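Local coordinates for IPT/TIG domain-containing protein BACOVA_02650 (Bacteroides ovatus, PDB 5E7G) that binds polysaccharide at the cell surface and probably captures xyloglucan before its transport into the periplasm for degradation, at residues Val43-Gln48 and Ile62-Pro67; Pro101-Thr106 and Val181-Ser186. All coordinates share one frame; numbering follows the deposited sequence.

Overall arrangement
Following the chain from the N terminus, contact 1 comes first: strand 42-45 turns tightly into 48-50, and the chain then returns as strand 61-65, where Leu64 to Pro67 close a short loop across the first IPT/TIG sandwich. Strands 82-86 and 91-95 follow before the chain reaches 101-106, which opens contact 2. That second closure waits until 181-186, after most of the next sandwich has been built. The two contacts lie in series, neither nested nor crossing, with nearest atoms about 11 Å apart. Each joins two sheets within its own sandwich; Tyr184, in the turn of contact 2, reaches back to Asp23 and His97 of the preceding part of the chain.

Contact 1. Residues Val43-Gln48 and Ile62-Pro67; sequences VYINDQ and IILTVP
Leu64 is the first residue of 62-67 to meet the other segment, and it carries much of the contact. Its CD1 methyl reaches Val43 CG1 at 3.8 Å, the two side chains meeting tip to tip, and the same methyl lies 4.2 Å from Ile45 CD1. One leucine branch thus bridges two residues that share a face of strand 42-45. Leu64 holds CG between its backbone N and carbonyl carbon (chi1 67°), and with CD1 extended beyond it (chi2 161°) this methyl points in toward both partners. Two residues on, Val66 lies past the strand's end; its side chain crosses that of Ile45 at about a right angle, with CG2 4.2 Å from Ile45 CD1. Pro67 completes the set more loosely, with CD 4.4 Å from Ile45 CD1. The end of Ile45 is therefore shared by three residues in turn. Its extended chain explains this reach: with chi2 at 177°, CD1 stands well out from the backbone. No hydrogen bond joins the segments, and the CA atoms of Val43 and Leu64 are 9.3 Å apart, the spacing of two sheets packed face to face and not of neighbouring strands. From Ile45 a type I' turn runs to Gln48 and makes the tight hairpin into strand 48-50. Val43, Ile45, Leu64 and Val66 are buried in the core of an Ig-like IPT/TIG sandwich, with Pro67 at its margin: strand 61-65 pairs with 29-35 in one sheet, strand 42-45 lies between 48-50 and 82-86 in the other, and Val50 touches Ile45, Leu64 and Pro67 alike.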
loop_
_atom_site.group_PDB
_atom_site.type_symbol
_atom_site.label_atom_id
_atom_site.label_comp_id
_atom_site.label_asym_id
_atom_site.label_seq_id
_atom_site.Cartn_x
_atom_site.Cartn_y
_atom_site.Cartn_z
ATOM N N VAL A 43 41.368 -31.220 -19.189
ATOM C CA VAL A 43 40.213 -30.579 -19.806
ATOM C C VAL A 43 39.936 -29.236 -19.149
ATOM O O VAL A 43 40.050 -29.094 -17.931
ATOM C CB VAL A 43 38.953 -31.449 -19.708
ATOM C CG1 VAL A 43 37.771 -30.757 -20.392
ATOM C CG2 VAL A 43 39.207 -32.805 -20.331
ATOM N N TYR A 44 39.565 -28.258 -19.966
ATOM C CA TYR A 44 39.240 -26.926 -19.477
ATOM C C TYR A 44 37.941 -26.426 -20.098
ATOM O O TYR A 44 37.675 -26.685 -21.268
ATOM C CB TYR A 44 40.359 -25.934 -19.799
ATOM C CG TYR A 44 41.755 -26.387 -19.447
ATOM C CD1 TYR A 44 42.474 -27.199 -20.308
ATOM C CD2 TYR A 44 42.365 -25.970 -18.271
ATOM C CE1 TYR A 44 43.756 -27.600 -20.004
ATOM C CE2 TYR A 44 43.650 -26.364 -17.955
ATOM C CZ TYR A 44 44.344 -27.179 -18.827
ATOM O OH TYR A 44 45.628 -27.577 -18.519
ATOM N N ILE A 45 37.146 -25.710 -19.308
ATOM C CA ILE A 45 35.961 -25.016 -19.804
ATOM C C ILE A 45 35.973 -23.596 -19.264
ATOM O O ILE A 45 36.197 -23.383 -18.073
ATOM C CB ILE A 45 34.640 -25.707 -19.388
ATOM C CG1 ILE A 45 34.616 -27.174 -19.841
ATOM C CG2 ILE A 45 33.449 -24.941 -19.969
ATOM C CD1 ILE A 45 33.381 -27.935 -19.397
ATOM N N ASN A 46 35.721 -22.630 -20.139
ATOM C CA ASN A 46 35.803 -21.222 -19.770
ATOM C C ASN A 46 37.132 -20.889 -19.086
ATOM O O ASN A 46 37.170 -20.175 -18.081
ATOM C CB ASN A 46 34.620 -20.840 -18.870
ATOM C CG ASN A 46 33.304 -20.804 -19.623
ATOM O OD1 ASN A 46 33.276 -20.904 -20.850
ATOM N ND2 ASN A 46 32.205 -20.633 -18.894
ATOM N N ASP A 47 38.217 -21.420 -19.649
ATOM C CA ASP A 47 39.577 -21.176 -19.161
ATOM C C ASP A 47 39.781 -21.682 -17.727
ATOM O O ASP A 47 40.713 -21.263 -17.043
ATOM C CB ASP A 47 39.923 -19.680 -19.263
ATOM C CG ASP A 47 40.121 -19.215 -20.705
ATOM O OD1 ASP A 47 40.693 -19.981 -21.514
ATOM O OD2 ASP A 47 39.707 -18.084 -21.029
ATOM N N GLN A 48 38.925 -22.603 -17.289
ATOM C CA GLN A 48 39.023 -23.179 -15.949
ATOM C C GLN A 48 39.221 -24.686 -15.997
ATOM O O GLN A 48 38.542 -25.387 -16.741
ATOM C CB GLN A 48 37.767 -22.876 -15.138
ATOM C CG GLN A 48 37.541 -21.421 -14.814
ATOM C CD GLN A 48 36.102 -21.158 -14.418
ATOM O OE1 GLN A 48 35.633 -21.623 -13.382
ATOM N NE2 GLN A 48 35.386 -20.429 -15.261
ATOM N N ILE A 62 34.873 -37.881 -25.460
ATOM C CA ILE A 62 35.056 -37.532 -24.050
ATOM C C ILE A 62 33.690 -37.283 -23.431
ATOM O O ILE A 62 32.915 -36.479 -23.958
ATOM C CB ILE A 62 35.918 -36.256 -23.844
ATOM C CG1 ILE A 62 37.279 -36.390 -24.530
ATOM C CG2 ILE A 62 36.094 -35.954 -22.345
ATOM C CD1 ILE A 62 38.149 -37.474 -23.945
ATOM N N ILE A 63 33.396 -37.961 -22.326
ATOM C CA ILE A 63 32.190 -37.686 -21.552
ATOM C C ILE A 63 32.563 -37.066 -20.212
ATOM O O ILE A 63 33.327 -37.639 -19.431
ATOM C CB ILE A 63 31.345 -38.949 -21.290
ATOM C CG1 ILE A 63 31.119 -39.737 -22.586
ATOM C CG2 ILE A 63 30.009 -38.558 -20.652
ATOM C CD1 ILE A 63 30.428 -41.080 -22.374
ATOM N N LEU A 64 32.003 -35.893 -19.950
ATOM C CA LEU A 64 32.220 -35.198 -18.690
ATOM C C LEU A 64 30.963 -34.407 -18.367
ATOM O O LEU A 64 30.026 -34.367 -19.168
ATOM C CB LEU A 64 33.440 -34.269 -18.759
ATOM C CG LEU A 64 33.344 -33.048 -19.686
ATOM C CD1 LEU A 64 34.385 -32.008 -19.295
ATOM C CD2 LEU A 64 33.517 -33.440 -21.153
ATOM N N THR A 65 30.950 -33.784 -17.195
ATOM C CA THR A 65 29.838 -32.926 -16.797
ATOM C C THR A 65 30.344 -31.512 -16.511
ATOM O O THR A 65 31.335 -31.318 -15.800
ATOM C CB THR A 65 29.096 -33.486 -15.557
ATOM O OG1 THR A 65 29.937 -33.400 -14.404
ATOM C CG2 THR A 65 28.689 -34.944 -15.777
ATOM N N VAL A 66 29.670 -30.531 -17.098
ATOM C CA VAL A 66 30.001 -29.133 -16.874
ATOM C C VAL A 66 29.790 -28.815 -15.391
ATOM O O VAL A 66 28.673 -28.949 -14.892
ATOM C CB VAL A 66 29.135 -28.200 -17.731
ATOM C CG1 VAL A 66 29.541 -26.738 -17.511
ATOM C CG2 VAL A 66 29.237 -28.581 -19.204
ATOM N N PRO A 67 30.856 -28.407 -14.674
ATOM C CA PRO A 67 30.714 -28.123 -13.239
ATOM C C PRO A 67 29.637 -27.089 -12.925
ATOM O O PRO A 67 29.472 -26.114 -13.663
ATOM C CB PRO A 67 32.100 -27.591 -12.847
ATOM C CG PRO A 67 33.022 -28.184 -13.838
ATOM C CD PRO A 67 32.251 -28.250 -15.122
#

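Contact 2. Residues Pro101-Thr106 and Val181-Ser186; sequences PAPYIT and VECYTS
Pro103 sits at the heart of this contact, its ring laid against Cys183 and Ser186. Cys183 SG touches two ring carbons, at 3.7 Å from Pro103 CG and 3.8 Å from Pro103 CB, while Pro103 CD is 3.3 Å from Ser186 OG. That hydroxyl oxygen also lies 3.4 Å from Ala102 CB, and Thr185 CG2 closes over the backbone at 4.0 Å from Ala102 CA. Further along, Ile105 CD1 meets Val181 CG2 at 3.8 Å, the two side chains crossing obliquely. Cys183 carries SG anti to its carbonyl carbon (chi1 -66°), which turns the sulfur to the proline ring. Behind this first shell, the backbone bond from Cys183 N to Ser186 O, 2.8 Å long, fixes the turn leading into strand 187-193. Thr185 OG1 is hydrogen-bonded to Ser100 O, just ahead of 101-106, which pins the turn to the incoming chain; Asn126 ND2 holds Ala102 O. Replacing Pro103 with a glycine would probably open a gap beside Cys183 SG and let the approach to strand 104-109 flex. The contact joins the two sheets of an Ig-like sandwich, strand 104-109 in one and 178-183 in the other. Within the two segments the fit probably rests on van der Waals contact, partly of carbon against the Ser186 hydroxyl, with a polar tie supplied next door by Thr185 and Ser100.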
loop_
_atom_site.group_PDB
_atom_site.type_symbol
_atom_site.label_atom_id
_atom_site.label_comp_id
_atom_site.label_asym_id
_atom_site.label_seq_id
_atom_site.Cartn_x
_atom_site.Cartn_y
_atom_site.Cartn_z
ATOM N N PRO A 101 22.175 -17.794 -15.401
ATOM C CA PRO A 101 20.788 -17.833 -14.921
ATOM C C PRO A 101 19.913 -16.761 -15.582
ATOM O O PRO A 101 20.414 -15.701 -15.974
ATOM C CB PRO A 101 20.922 -17.573 -13.413
ATOM C CG PRO A 101 22.372 -17.784 -13.090
ATOM C CD PRO A 101 23.125 -17.445 -14.331
ATOM N N ALA A 102 18.620 -17.036 -15.694
ATOM C CA ALA A 102 17.697 -16.127 -16.366
ATOM C C ALA A 102 17.530 -14.816 -15.590
ATOM O O ALA A 102 17.497 -14.822 -14.360
ATOM C CB ALA A 102 16.352 -16.793 -16.547
ATOM N N PRO A 103 17.413 -13.688 -16.307
ATOM C CA PRO A 103 17.210 -12.394 -15.650
ATOM C C PRO A 103 15.814 -12.259 -15.059
ATOM O O PRO A 103 14.888 -12.918 -15.530
ATOM C CB PRO A 103 17.414 -11.398 -16.786
ATOM C CG PRO A 103 16.955 -12.135 -17.992
ATOM C CD PRO A 103 17.383 -13.558 -17.775
ATOM N N TYR A 104 15.672 -11.424 -14.036
ATOM C CA TYR A 104 14.362 -11.076 -13.504
ATOM C C TYR A 104 14.372 -9.604 -13.149
ATOM O O TYR A 104 15.434 -9.028 -12.905
ATOM C CB TYR A 104 14.001 -11.926 -12.281
ATOM C CG TYR A 104 14.862 -11.665 -11.062
ATOM C CD1 TYR A 104 14.523 -10.677 -10.145
ATOM C CD2 TYR A 104 16.007 -12.414 -10.823
ATOM C CE1 TYR A 104 15.306 -10.436 -9.027
ATOM C CE2 TYR A 104 16.796 -12.183 -9.712
ATOM C CZ TYR A 104 16.445 -11.190 -8.816
ATOM O OH TYR A 104 17.234 -10.955 -7.708
ATOM N N ILE A 105 13.187 -8.999 -13.148
ATOM C CA ILE A 105 13.021 -7.603 -12.756
ATOM C C ILE A 105 12.098 -7.520 -11.553
ATOM O O ILE A 105 10.979 -8.033 -11.571
ATOM C CB ILE A 105 12.452 -6.737 -13.900
ATOM C CG1 ILE A 105 13.389 -6.778 -15.111
ATOM C CG2 ILE A 105 12.255 -5.293 -13.431
ATOM C CD1 ILE A 105 12.775 -6.214 -16.373
ATOM N N THR A 106 12.589 -6.866 -10.507
ATOM C CA THR A 106 11.814 -6.649 -9.299
ATOM C C THR A 106 10.898 -5.445 -9.474
ATOM O O THR A 106 9.678 -5.555 -9.358
ATOM C CB THR A 106 12.733 -6.429 -8.090
ATOM O OG1 THR A 106 13.607 -7.554 -7.957
ATOM C CG2 THR A 106 11.928 -6.264 -6.820
ATOM N N VAL A 181 13.971 -6.347 -20.493
ATOM C CA VAL A 181 15.414 -6.529 -20.509
ATOM C C VAL A 181 15.695 -7.822 -21.251
ATOM O O VAL A 181 15.315 -8.903 -20.805
ATOM C CB VAL A 181 16.014 -6.574 -19.091
ATOM C CG1 VAL A 181 17.504 -6.928 -19.132
ATOM C CG2 VAL A 181 15.811 -5.235 -18.398
ATOM N N GLU A 182 16.351 -7.690 -22.398
ATOM C CA GLU A 182 16.617 -8.814 -23.284
ATOM C C GLU A 182 18.032 -9.345 -23.066
ATOM O O GLU A 182 19.012 -8.654 -23.357
ATOM C CB GLU A 182 16.418 -8.380 -24.735
ATOM C CG GLU A 182 16.086 -9.494 -25.697
ATOM C CD GLU A 182 15.507 -8.965 -26.994
ATOM O OE1 GLU A 182 14.372 -9.356 -27.344
ATOM O OE2 GLU A 182 16.181 -8.149 -27.657
ATOM N N CYS A 183 18.131 -10.564 -22.543
ATOM C CA CYS A 183 19.423 -11.202 -22.295
ATOM C C CYS A 183 19.602 -12.421 -23.191
ATOM O O CYS A 183 18.654 -12.874 -23.832
ATOM C CB CYS A 183 19.556 -11.604 -20.825
ATOM S SG CYS A 183 19.601 -10.213 -19.677
ATOM N N TYR A 184 20.826 -12.938 -23.233
ATOM C CA TYR A 184 21.150 -14.126 -24.020
ATOM C C TYR A 184 20.292 -15.314 -23.597
ATOM O O TYR A 184 19.715 -16.002 -24.439
ATOM C CB TYR A 184 22.637 -14.463 -23.867
ATOM C CG TYR A 184 23.130 -15.613 -24.721
ATOM C CD1 TYR A 184 22.876 -16.932 -24.364
ATOM C CD2 TYR A 184 23.876 -15.378 -25.869
ATOM C CE1 TYR A 184 23.331 -17.986 -25.136
ATOM C CE2 TYR A 184 24.340 -16.424 -26.646
ATOM C CZ TYR A 184 24.063 -17.727 -26.274
ATOM O OH TYR A 184 24.520 -18.775 -27.042
ATOM N N THR A 185 20.212 -15.547 -22.291
ATOM C CA THR A 185 19.491 -16.699 -21.753
ATOM C C THR A 185 17.992 -16.580 -21.998
ATOM O O THR A 185 17.344 -17.550 -22.383
ATOM C CB THR A 185 19.747 -16.861 -20.235
ATOM O OG1 THR A 185 21.139 -17.108 -20.006
ATOM C CG2 THR A 185 18.942 -18.023 -19.653
ATOM N N SER A 186 17.456 -15.385 -21.767
ATOM C CA SER A 186 16.028 -15.117 -21.917
ATOM C C SER A 186 15.764 -13.623 -21.692
ATOM O O SER A 186 16.698 -12.827 -21.613
ATOM C CB SER A 186 15.204 -15.958 -20.935
ATOM O OG SER A 186 15.549 -15.651 -19.597
#